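Local atomic coordinates of ribosomal silencing factor RsfS (Chromobacterium violaceum, PDB entry 2ID1), a protein that probably acts as a ribosomal silencing factor, binding ribosomal protein uL14 on the large subunit and blocking its association with the small subunit. Residues 8-13 with 53-58; 18-23 with 41-46; 37-42 with 99-104; 46-51 with 89-94. All blocks are in the same frame, centred on the assembly; numbering follows the deposited sequence.

Interaction 1. Residues 8-13 with 53-58; sequences KLAIEA and NSVQVK
Lys58 lies against Leu9 and Ala13 where two helices pack side by side on one face of the sheet in this alpha/beta fold. The axes of 8-13 and 53-58 come within 8.5 Å, and their directions differ by 137°, so the pair runs roughly antiparallel. Ala13 turns its methyl toward the partner helix. Its CB sits 3.6 Å from CG of Lys58 and 3.9 Å from CA of Val55. Leu9 sends CG anti to the backbone N (chi1 -153°), and its CD1 reaches CD of Lys58 at 3.5 Å. The aliphatic part of Lys58 thus packs against both Leu9 and Ala13. The lysine chain bends at chi2, and again at chi4, which sets NZ. That NZ has its stronger partner in Asp16; Glu12 OE1 is a long salt-bridge partner at 3.7 Å. Nearer the sheet, CG2 of Val55 faces the carbonyl O of Ala10, and both residues also touch Val87 of strand 85-90. The hydrogen bond across the contact is made by Ser54. Its OG donates to O of Ala13 at 3.0 Å, approaching from above the carbonyl plane, 38° out of it.

Interaction 2. Residues 18-23 with 41-46; sequences KGKDII and TGDSNR
The flat carboxylate of Asp43 turns both oxygens to the far part of Lys20. CD and NZ of the lysine lie on opposite sides of the carboxylate plane, and the two side chains cross at about a right angle. NZ of Lys20 is 3.4 Å from OD2 of Asp43, a salt bridge with only a weak hydrogen bond. CD of Lys20 is as close to OD1 of Asp43, so the aliphatic chain packs there as well. The peptide groups are the other flat partners. Lys20 N donates to Thr41 O at 3.0 Å, and Thr41 N donates to Lys20 O at 2.7 Å. Beside this pair CB of Thr41 faces CB of Lys20 at 4.0 Å. Thr41 OG1 stands anti to the carbonyl carbon (chi1 -57°) and is hydrogen-bonded to NH2 of Arg95. NH1 of the same arginine donates to O of Asp21, which ties the corner of the chain at Asp21 to helix 92-98. Farther on, Ser44 is at the N-cap position of helix 45-61. The two backbone bonds make Lys20 and Thr41 a hydrogen-bonded antiparallel pair, a beta bridge just before the corner at Asp21, next to the antiparallel pairing of strands 22-26 and 36-41.

Interaction 3. Residues 37-42 with 99-104; sequences MIVATG and DIEALW
Met37, a selenomethionine, has CG anti to the backbone N (chi1 171°), and its chain bends only at chi3 (-79°), which turns CE toward the indole of Trp104. Trp104 CG is anti to the carbonyl carbon, and the two side chains cross at about a right angle. SE of Met37 is 3.6 Å from CD1 of Trp104. It is 4.2 Å from the centroid of the five-membered ring and 46° off the ring normal, an oblique Met-aromatic contact. CD1 of Ile100 adds to the same patch, 4.4 Å from SE of Met37 and 4.3 Å from CG2 of Val39. Val39 also packs across Glu101 at a slant, with its CG2 3.9 Å from CG of Glu101. The short, weakly bonded helix 100-103 therefore lies on the sheet face bearing Met37 and Val39, while Ile38 and Ala40 face helix 3-16. Asp99 caps the short helix: its OD1 accepts from N of Ala102, met from above the carboxylate plane. No hydrogen bond joins strand to helix, so the contact rests on dispersion, with the selenium standing where methionine has its sulfur. The buried carboxylate of Glu101 beside Val39 finds its charge partner in NE of Arg95, which would probably keep it ionised.

Interaction 4. Residues 46-51 with 89-94; sequences RQVKAL and VMLPAV
Val48 and Leu51 of helix 45-61 pack their hydrocarbon groups on the end of strand 85-90, chiefly on Val89. The apolar contacts come first. CG1 of Val89 is anti to its backbone N (chi1 -176°), which lays it against the helix. It meets CG1 of Val48 at 3.5 Å, and the two valine side chains slide past each other in opposite directions. The same methyl lies 3.6 Å from CB of Leu51, and CD1 of Leu51 is as near; the two side chains cross at a slant. The other branch of Val48 serves a second partner: its CG2 touches CD2 of Leu91 at 4.1 Å, crossing that side chain at about a right angle. Polar backbone atoms enter only by packing. O of Val48 is 3.4 Å from the Val89 CG1 methyl, and no hydrogen bond spans the two segments. The backbone of the strand is bonded elsewhere: Val89 pairs with Val78, and Met90 with Ala40 and Gly42. Met90 turns its side chain away from this helix, where it touches Val39. The arrangement is a helix packed on one face of the mixed four-stranded sheet of this alpha/beta fold, where strand 85-90 ends and helix 92-98 begins.

Interactions 3 and 4 are buried, interaction 1 is partly buried, and interaction 2 lies on the surface. Helix 45-61 is used by 1, 2 and 4: its start in 2, its first turns in 4, and a later part in 1. Strand 36-41 separates two apolar layers. Ile38 meets Ala10 and Ile11 of interaction 1, while Met37 and Val39 serve interaction 3. Backbone bonds tie the contacts together, from Ile23 to Val39, from Ala40 to Met90 and from Gly42 to Met90. Chemistry follows depth. Interactions 3 and 4 have no hydrogen bond across them, interaction 1 combines packing with a serine bond, and interaction 2 relies on backbone pairing and charge.

Interaction 1. Residues 8-13 with 53-58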
loop_
_atom_site.group_PDB
_atom_site.type_symbol
_atom_site.label_atom_id
_atom_site.label_comp_id
_atom_site.label_asym_id
_atom_site.label_seq_id
_atom_site.Cartn_x
_atom_site.Cartn_y
_atom_site.Cartn_z
ATOM N N LYS A 8 3.384 -7.793 -8.861
ATOM C CA LYS A 8 4.826 -7.886 -8.634
ATOM C C LYS A 8 5.550 -6.601 -9.028
ATOM O O LYS A 8 6.633 -6.298 -8.523
ATOM C CB LYS A 8 5.412 -9.063 -9.421
ATOM C CG LYS A 8 6.942 -9.148 -9.351
ATOM C CD LYS A 8 7.469 -10.472 -9.897
ATOM C CE LYS A 8 6.939 -11.663 -9.092
ATOM N NZ LYS A 8 7.298 -11.586 -7.652
ATOM N N LEU A 9 4.937 -5.864 -9.945
ATOM C CA LEU A 9 5.468 -4.602 -10.436
ATOM C C LEU A 9 5.313 -3.528 -9.350
ATOM O O LEU A 9 6.207 -2.703 -9.137
ATOM C CB LEU A 9 4.697 -4.202 -11.696
ATOM C CG LEU A 9 5.394 -3.327 -12.740
ATOM C CD1 LEU A 9 5.701 -1.958 -12.152
ATOM C CD2 LEU A 9 6.674 -4.019 -13.200
ATOM N N ALA A 10 4.168 -3.556 -8.670
ATOM C CA ALA A 10 3.853 -2.620 -7.597
ATOM C C ALA A 10 4.703 -2.924 -6.375
ATOM O O ALA A 10 5.103 -2.016 -5.653
ATOM C CB ALA A 10 2.378 -2.716 -7.239
ATOM N N ILE A 11 4.977 -4.205 -6.148
ATOM C CA ILE A 11 5.776 -4.624 -5.008
ATOM C C ILE A 11 7.223 -4.234 -5.223
ATOM O O ILE A 11 7.842 -3.602 -4.367
ATOM C CB ILE A 11 5.668 -6.145 -4.784
ATOM C CG1 ILE A 11 4.246 -6.489 -4.326
ATOM C CG2 ILE A 11 6.692 -6.615 -3.769
ATOM C CD1 ILE A 11 4.045 -7.938 -3.974
ATOM N N GLU A 12 7.765 -4.600 -6.375
ATOM C CA GLU A 12 9.148 -4.270 -6.698
ATOM C C GLU A 12 9.338 -2.765 -6.521
ATOM O O GLU A 12 10.345 -2.317 -5.960
ATOM C CB GLU A 12 9.460 -4.682 -8.146
ATOM C CG GLU A 12 10.911 -4.435 -8.587
ATOM C CD GLU A 12 11.184 -4.858 -10.034
ATOM O OE1 GLU A 12 10.596 -4.240 -10.955
ATOM O OE2 GLU A 12 11.985 -5.806 -10.244
ATOM N N ALA A 13 8.356 -1.994 -6.993
ATOM C CA ALA A 13 8.381 -0.531 -6.898
ATOM C C ALA A 13 8.481 -0.066 -5.448
ATOM O O ALA A 13 9.187 0.887 -5.138
ATOM C CB ALA A 13 7.132 0.049 -7.541
ATOM N N ASN A 53 4.752 7.461 -4.662
ATOM C CA ASN A 53 5.127 7.959 -5.972
ATOM C C ASN A 53 5.765 6.880 -6.805
ATOM O O ASN A 53 5.431 6.709 -7.975
ATOM C CB ASN A 53 6.092 9.141 -5.873
ATOM C CG ASN A 53 5.386 10.463 -5.542
ATOM O OD1 ASN A 53 4.260 10.720 -5.996
ATOM N ND2 ASN A 53 6.061 11.315 -4.769
ATOM N N SER A 54 6.694 6.143 -6.212
ATOM C CA SER A 54 7.371 5.068 -6.936
ATOM C C SER A 54 6.352 4.085 -7.527
ATOM O O SER A 54 6.487 3.653 -8.668
ATOM C CB SER A 54 8.334 4.333 -6.007
ATOM O OG SER A 54 9.114 3.411 -6.737
ATOM N N VAL A 55 5.334 3.731 -6.753
ATOM C CA VAL A 55 4.334 2.816 -7.259
ATOM C C VAL A 55 3.611 3.381 -8.469
ATOM O O VAL A 55 3.319 2.653 -9.413
ATOM C CB VAL A 55 3.281 2.478 -6.208
ATOM C CG1 VAL A 55 2.113 1.741 -6.855
ATOM C CG2 VAL A 55 3.902 1.631 -5.123
ATOM N N GLN A 56 3.305 4.671 -8.459
ATOM C CA GLN A 56 2.602 5.234 -9.600
ATOM C C GLN A 56 3.513 5.347 -10.809
ATOM O O GLN A 56 3.149 4.929 -11.903
ATOM C CB GLN A 56 2.028 6.608 -9.267
ATOM C CG GLN A 56 0.853 6.597 -8.325
ATOM C CD GLN A 56 0.380 8.004 -8.011
ATOM O OE1 GLN A 56 -0.030 8.752 -8.906
ATOM N NE2 GLN A 56 0.446 8.380 -6.739
ATOM N N VAL A 57 4.706 5.893 -10.620
ATOM C CA VAL A 57 5.617 6.050 -11.746
ATOM C C VAL A 57 6.006 4.733 -12.408
ATOM O O VAL A 57 6.251 4.690 -13.614
ATOM C CB VAL A 57 6.893 6.775 -11.332
ATOM C CG1 VAL A 57 7.780 6.985 -12.545
ATOM C CG2 VAL A 57 6.536 8.101 -10.705
ATOM N N LYS A 58 6.054 3.670 -11.612
ATOM C CA LYS A 58 6.414 2.343 -12.098
ATOM C C LYS A 58 5.286 1.704 -12.906
ATOM O O LYS A 58 5.523 1.133 -13.972
ATOM C CB LYS A 58 6.779 1.438 -10.917
ATOM C CG LYS A 58 8.245 1.039 -10.853
ATOM C CD LYS A 58 8.584 0.001 -11.905
ATOM C CE LYS A 58 10.089 -0.158 -12.044
ATOM N NZ LYS A 58 10.729 -0.543 -10.758
#

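Interaction 2. Residues 18-23 with 41-46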
loop_
_atom_site.group_PDB
_atom_site.type_symbol
_atom_site.label_atom_id
_atom_site.label_comp_id
_atom_site.label_asym_id
_atom_site.label_seq_id
_atom_site.Cartn_x
_atom_site.Cartn_y
_atom_site.Cartn_z
ATOM N N LYS A 18 13.060 1.082 -0.432
ATOM C CA LYS A 18 13.129 0.361 0.837
ATOM C C LYS A 18 11.842 0.381 1.666
ATOM O O LYS A 18 11.797 0.954 2.761
ATOM C CB LYS A 18 14.294 0.892 1.678
ATOM C CG LYS A 18 15.640 0.849 0.959
ATOM C CD LYS A 18 15.961 -0.547 0.485
ATOM C CE LYS A 18 17.237 -0.596 -0.320
ATOM N NZ LYS A 18 17.343 -1.948 -0.971
ATOM N N GLY A 19 10.798 -0.254 1.135
ATOM C CA GLY A 19 9.525 -0.317 1.836
ATOM C C GLY A 19 9.580 -1.380 2.919
ATOM O O GLY A 19 10.126 -2.465 2.713
ATOM N N LYS A 20 9.006 -1.077 4.072
ATOM C CA LYS A 20 9.008 -2.010 5.182
ATOM C C LYS A 20 7.744 -2.860 5.276
ATOM O O LYS A 20 6.648 -2.404 4.938
ATOM C CB LYS A 20 9.211 -1.250 6.494
ATOM C CG LYS A 20 10.655 -1.112 6.904
ATOM C CD LYS A 20 10.779 -0.342 8.202
ATOM C CE LYS A 20 12.152 -0.559 8.833
ATOM N NZ LYS A 20 12.391 0.309 10.024
ATOM N N ASP A 21 7.914 -4.099 5.738
ATOM C CA ASP A 21 6.813 -5.040 5.920
ATOM C C ASP A 21 5.802 -5.053 4.784
ATOM O O ASP A 21 4.593 -4.919 5.021
ATOM C CB ASP A 21 6.073 -4.747 7.232
ATOM C CG ASP A 21 6.899 -5.086 8.463
ATOM O OD1 ASP A 21 7.255 -6.273 8.621
ATOM O OD2 ASP A 21 7.181 -4.171 9.277
ATOM N N ILE A 22 6.294 -5.228 3.561
ATOM C CA ILE A 22 5.423 -5.266 2.388
ATOM C C ILE A 22 4.654 -6.596 2.317
ATOM O O ILE A 22 5.249 -7.668 2.402
ATOM C CB ILE A 22 6.241 -5.087 1.103
ATOM C CG1 ILE A 22 7.015 -3.771 1.162
ATOM C CG2 ILE A 22 5.322 -5.100 -0.101
ATOM C CD1 ILE A 22 7.905 -3.527 -0.036
ATOM N N ILE A 23 3.335 -6.520 2.162
ATOM C CA ILE A 23 2.527 -7.728 2.096
ATOM C C ILE A 23 1.516 -7.696 0.959
ATOM O O ILE A 23 1.086 -6.625 0.529
ATOM C CB ILE A 23 1.754 -7.954 3.393
ATOM C CG1 ILE A 23 0.544 -7.021 3.445
ATOM C CG2 ILE A 23 2.670 -7.690 4.579
ATOM C CD1 ILE A 23 -0.388 -7.317 4.585
ATOM N N THR A 41 4.889 -0.379 4.549
ATOM C CA THR A 41 5.118 0.653 5.561
ATOM C C THR A 41 6.220 1.656 5.237
ATOM O O THR A 41 7.269 1.290 4.723
ATOM C CB THR A 41 5.473 0.010 6.909
ATOM O OG1 THR A 41 4.424 -0.882 7.305
ATOM C CG2 THR A 41 5.654 1.072 7.984
ATOM N N GLY A 42 5.972 2.920 5.550
ATOM C CA GLY A 42 6.973 3.943 5.323
ATOM C C GLY A 42 7.295 4.594 6.655
ATOM O O GLY A 42 6.374 5.007 7.367
ATOM N N ASP A 43 8.576 4.690 7.005
ATOM C CA ASP A 43 8.961 5.281 8.285
ATOM C C ASP A 43 8.732 6.789 8.430
ATOM O O ASP A 43 8.845 7.323 9.526
ATOM C CB ASP A 43 10.425 4.961 8.596
ATOM C CG ASP A 43 10.694 3.463 8.692
ATOM O OD1 ASP A 43 9.938 2.756 9.403
ATOM O OD2 ASP A 43 11.674 2.993 8.063
ATOM N N SER A 44 8.396 7.480 7.352
ATOM C CA SER A 44 8.180 8.916 7.447
ATOM C C SER A 44 7.382 9.386 6.258
ATOM O O SER A 44 7.461 8.785 5.198
ATOM C CB SER A 44 9.519 9.628 7.469
ATOM O OG SER A 44 10.391 9.032 6.526
ATOM N N ASN A 45 6.625 10.462 6.419
ATOM C CA ASN A 45 5.817 10.970 5.319
ATOM C C ASN A 45 6.627 11.033 4.053
ATOM O O ASN A 45 6.127 10.743 2.971
ATOM C CB ASN A 45 5.326 12.360 5.628
ATOM C CG ASN A 45 4.890 12.488 7.036
ATOM O OD1 ASN A 45 5.701 12.345 7.960
ATOM N ND2 ASN A 45 3.601 12.743 7.234
ATOM N N ARG A 46 7.880 11.439 4.195
ATOM C CA ARG A 46 8.760 11.530 3.054
ATOM C C ARG A 46 8.853 10.174 2.393
ATOM O O ARG A 46 8.637 10.048 1.189
ATOM C CB ARG A 46 10.144 12.010 3.492
ATOM C CG ARG A 46 10.074 13.386 4.112
ATOM C CD ARG A 46 11.417 13.947 4.509
ATOM N NE ARG A 46 12.036 13.333 5.691
ATOM C CZ ARG A 46 11.448 13.156 6.873
ATOM N NH1 ARG A 46 12.129 12.608 7.871
ATOM N NH2 ARG A 46 10.181 13.497 7.058
#

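Interaction 3. Residues 37-42 with 99-104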
loop_
_atom_site.group_PDB
_atom_site.type_symbol
_atom_site.label_atom_id
_atom_site.label_comp_id
_atom_site.label_asym_id
_atom_site.label_seq_id
_atom_site.Cartn_x
_atom_site.Cartn_y
_atom_site.Cartn_z
HETATM N N MSE A 37 -4.330 -6.940 -3.075
HETATM C CA MSE A 37 -4.080 -5.742 -2.283
HETATM C C MSE A 37 -2.679 -5.809 -1.709
HETATM O O MSE A 37 -2.187 -6.882 -1.384
HETATM C CB MSE A 37 -5.062 -5.638 -1.125
HETATM C CG MSE A 37 -4.690 -4.536 -0.155
HETATM SE SE MSE A 37 -5.999 -4.202 1.219
HETATM C CE MSE A 37 -7.273 -3.134 0.186
ATOM N N ILE A 38 -2.044 -4.658 -1.559
ATOM C CA ILE A 38 -0.691 -4.614 -1.025
ATOM C C ILE A 38 -0.597 -3.542 0.051
ATOM O O ILE A 38 -1.111 -2.440 -0.119
ATOM C CB ILE A 38 0.322 -4.294 -2.131
ATOM C CG1 ILE A 38 0.193 -5.316 -3.255
ATOM C CG2 ILE A 38 1.726 -4.285 -1.562
ATOM C CD1 ILE A 38 1.054 -5.014 -4.441
ATOM N N VAL A 39 0.062 -3.861 1.155
ATOM C CA VAL A 39 0.207 -2.904 2.236
ATOM C C VAL A 39 1.673 -2.814 2.634
ATOM O O VAL A 39 2.230 -3.783 3.145
ATOM C CB VAL A 39 -0.592 -3.334 3.478
ATOM C CG1 VAL A 39 -0.340 -2.363 4.617
ATOM C CG2 VAL A 39 -2.072 -3.425 3.149
ATOM N N ALA A 40 2.308 -1.670 2.396
ATOM C CA ALA A 40 3.708 -1.510 2.772
ATOM C C ALA A 40 3.827 -0.357 3.752
ATOM O O ALA A 40 2.978 0.534 3.786
ATOM C CB ALA A 40 4.574 -1.267 1.536
ATOM N N THR A 41 4.889 -0.379 4.549
ATOM C CA THR A 41 5.118 0.653 5.561
ATOM C C THR A 41 6.220 1.656 5.237
ATOM O O THR A 41 7.269 1.290 4.723
ATOM C CB THR A 41 5.473 0.010 6.909
ATOM O OG1 THR A 41 4.424 -0.882 7.305
ATOM C CG2 THR A 41 5.654 1.072 7.984
ATOM N N GLY A 42 5.972 2.920 5.550
ATOM C CA GLY A 42 6.973 3.943 5.323
ATOM C C GLY A 42 7.295 4.594 6.655
ATOM O O GLY A 42 6.374 5.007 7.367
ATOM N N ASP A 99 -5.428 -1.135 11.005
ATOM C CA ASP A 99 -5.274 -2.573 10.764
ATOM C C ASP A 99 -6.253 -3.077 9.696
ATOM O O ASP A 99 -7.114 -3.914 9.973
ATOM C CB ASP A 99 -5.477 -3.333 12.085
ATOM C CG ASP A 99 -5.366 -4.837 11.926
ATOM O OD1 ASP A 99 -4.761 -5.299 10.933
ATOM O OD2 ASP A 99 -5.878 -5.550 12.813
ATOM N N ILE A 100 -6.117 -2.552 8.480
ATOM C CA ILE A 100 -6.990 -2.943 7.382
ATOM C C ILE A 100 -6.611 -4.319 6.839
ATOM O O ILE A 100 -7.368 -4.935 6.090
ATOM C CB ILE A 100 -6.945 -1.912 6.222
ATOM C CG1 ILE A 100 -5.613 -1.995 5.471
ATOM C CG2 ILE A 100 -7.111 -0.509 6.771
ATOM C CD1 ILE A 100 -5.544 -1.080 4.249
ATOM N N GLU A 101 -5.441 -4.805 7.231
ATOM C CA GLU A 101 -4.980 -6.106 6.779
ATOM C C GLU A 101 -5.817 -7.201 7.422
ATOM O O GLU A 101 -6.132 -8.199 6.785
ATOM C CB GLU A 101 -3.513 -6.286 7.142
ATOM C CG GLU A 101 -2.649 -5.155 6.650
ATOM C CD GLU A 101 -1.240 -5.186 7.221
ATOM O OE1 GLU A 101 -0.484 -6.137 6.921
ATOM O OE2 GLU A 101 -0.889 -4.254 7.980
ATOM N N ALA A 102 -6.187 -7.004 8.683
ATOM C CA ALA A 102 -6.976 -7.999 9.395
ATOM C C ALA A 102 -8.265 -8.263 8.651
ATOM O O ALA A 102 -8.709 -9.401 8.527
ATOM C CB ALA A 102 -7.283 -7.520 10.802
ATOM N N LEU A 103 -8.857 -7.187 8.156
ATOM C CA LEU A 103 -10.106 -7.252 7.423
ATOM C C LEU A 103 -10.018 -8.309 6.331
ATOM O O LEU A 103 -10.868 -9.190 6.210
ATOM C CB LEU A 103 -10.390 -5.891 6.801
ATOM C CG LEU A 103 -11.839 -5.447 6.724
ATOM C CD1 LEU A 103 -11.890 -4.046 6.162
ATOM C CD2 LEU A 103 -12.615 -6.402 5.875
ATOM N N TRP A 104 -8.972 -8.233 5.533
ATOM C CA TRP A 104 -8.848 -9.193 4.474
ATOM C C TRP A 104 -8.101 -10.437 4.928
ATOM O O TRP A 104 -7.361 -11.042 4.159
ATOM C CB TRP A 104 -8.176 -8.523 3.285
ATOM C CG TRP A 104 -8.827 -7.217 2.949
ATOM C CD1 TRP A 104 -8.351 -5.968 3.226
ATOM C CD2 TRP A 104 -10.075 -7.024 2.272
ATOM N NE1 TRP A 104 -9.224 -5.007 2.763
ATOM C CE2 TRP A 104 -10.292 -5.628 2.178
ATOM C CE3 TRP A 104 -11.042 -7.895 1.750
ATOM C CZ2 TRP A 104 -11.424 -5.084 1.557
ATOM C CZ3 TRP A 104 -12.167 -7.359 1.136
ATOM C CH2 TRP A 104 -12.352 -5.966 1.050
#

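Interaction 4. Residues 46-51 with 89-94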
loop_
_atom_site.group_PDB
_atom_site.type_symbol
_atom_site.label_atom_id
_atom_site.label_comp_id
_atom_site.label_asym_id
_atom_site.label_seq_id
_atom_site.Cartn_x
_atom_site.Cartn_y
_atom_site.Cartn_z
ATOM N N ARG A 46 7.880 11.439 4.195
ATOM C CA ARG A 46 8.760 11.530 3.054
ATOM C C ARG A 46 8.853 10.174 2.393
ATOM O O ARG A 46 8.637 10.048 1.189
ATOM C CB ARG A 46 10.144 12.010 3.492
ATOM C CG ARG A 46 10.074 13.386 4.112
ATOM C CD ARG A 46 11.417 13.947 4.509
ATOM N NE ARG A 46 12.036 13.333 5.691
ATOM C CZ ARG A 46 11.448 13.156 6.873
ATOM N NH1 ARG A 46 12.129 12.608 7.871
ATOM N NH2 ARG A 46 10.181 13.497 7.058
ATOM N N GLN A 47 9.152 9.147 3.178
ATOM C CA GLN A 47 9.277 7.815 2.606
ATOM C C GLN A 47 7.938 7.292 2.117
ATOM O O GLN A 47 7.852 6.634 1.090
ATOM C CB GLN A 47 9.838 6.826 3.627
ATOM C CG GLN A 47 10.566 5.659 2.964
ATOM C CD GLN A 47 10.554 4.394 3.792
ATOM O OE1 GLN A 47 10.620 4.438 5.021
ATOM N NE2 GLN A 47 10.490 3.253 3.119
ATOM N N VAL A 48 6.889 7.572 2.867
ATOM C CA VAL A 48 5.588 7.114 2.480
ATOM C C VAL A 48 5.185 7.674 1.135
ATOM O O VAL A 48 4.708 6.946 0.272
ATOM C CB VAL A 48 4.561 7.535 3.494
ATOM C CG1 VAL A 48 3.176 7.106 3.036
ATOM C CG2 VAL A 48 4.905 6.907 4.827
ATOM N N LYS A 49 5.364 8.979 0.971
ATOM C CA LYS A 49 5.022 9.649 -0.265
ATOM C C LYS A 49 5.916 9.195 -1.406
ATOM O O LYS A 49 5.485 9.162 -2.557
ATOM C CB LYS A 49 5.116 11.158 -0.070
ATOM C CG LYS A 49 3.968 11.723 0.761
ATOM C CD LYS A 49 4.313 13.061 1.437
ATOM C CE LYS A 49 4.414 14.214 0.449
ATOM N NZ LYS A 49 4.849 15.429 1.188
ATOM N N ALA A 50 7.159 8.838 -1.089
ATOM C CA ALA A 50 8.102 8.364 -2.101
ATOM C C ALA A 50 7.689 6.966 -2.557
ATOM O O ALA A 50 7.751 6.642 -3.737
ATOM C CB ALA A 50 9.517 8.333 -1.530
ATOM N N LEU A 51 7.275 6.140 -1.605
ATOM C CA LEU A 51 6.829 4.791 -1.913
ATOM C C LEU A 51 5.572 4.921 -2.784
ATOM O O LEU A 51 5.436 4.229 -3.795
ATOM C CB LEU A 51 6.516 4.020 -0.618
ATOM C CG LEU A 51 7.684 3.644 0.313
ATOM C CD1 LEU A 51 7.157 3.330 1.698
ATOM C CD2 LEU A 51 8.457 2.458 -0.259
ATOM N N VAL A 89 0.142 2.434 1.260
ATOM C CA VAL A 89 1.416 2.818 1.855
ATOM C C VAL A 89 1.027 3.647 3.064
ATOM O O VAL A 89 0.334 4.654 2.927
ATOM C CB VAL A 89 2.237 3.661 0.896
ATOM C CG1 VAL A 89 3.584 3.958 1.500
ATOM C CG2 VAL A 89 2.387 2.935 -0.418
HETATM N N MSE A 90 1.446 3.218 4.252
HETATM C CA MSE A 90 1.081 3.950 5.455
HETATM C C MSE A 90 2.126 3.928 6.569
HETATM O O MSE A 90 2.985 3.051 6.614
HETATM C CB MSE A 90 -0.256 3.424 5.957
HETATM C CG MSE A 90 -0.400 1.909 5.881
HETATM SE SE MSE A 90 -2.231 1.258 6.249
HETATM C CE MSE A 90 -2.360 -0.057 4.822
ATOM N N LEU A 91 2.076 4.925 7.449
ATOM C CA LEU A 91 3.009 5.005 8.573
ATOM C C LEU A 91 2.754 3.862 9.538
ATOM O O LEU A 91 1.611 3.448 9.735
ATOM C CB LEU A 91 2.816 6.303 9.317
ATOM C CG LEU A 91 3.342 7.549 8.630
ATOM C CD1 LEU A 91 2.631 8.761 9.186
ATOM C CD2 LEU A 91 4.833 7.642 8.843
ATOM N N PRO A 92 3.810 3.371 10.199
ATOM C CA PRO A 92 3.701 2.260 11.154
ATOM C C PRO A 92 2.554 2.409 12.161
ATOM O O PRO A 92 1.748 1.482 12.340
ATOM C CB PRO A 92 5.074 2.247 11.826
ATOM C CG PRO A 92 5.503 3.683 11.743
ATOM C CD PRO A 92 5.106 4.054 10.345
ATOM N N ALA A 93 2.483 3.575 12.814
ATOM C CA ALA A 93 1.423 3.864 13.792
ATOM C C ALA A 93 0.050 3.863 13.120
ATOM O O ALA A 93 -0.947 3.485 13.733
ATOM C CB ALA A 93 1.674 5.214 14.461
ATOM N N VAL A 94 0.005 4.291 11.862
ATOM C CA VAL A 94 -1.245 4.320 11.132
ATOM C C VAL A 94 -1.662 2.910 10.750
ATOM O O VAL A 94 -2.798 2.502 11.003
ATOM C CB VAL A 94 -1.144 5.179 9.870
ATOM C CG1 VAL A 94 -2.475 5.168 9.120
ATOM C CG2 VAL A 94 -0.775 6.598 10.257
#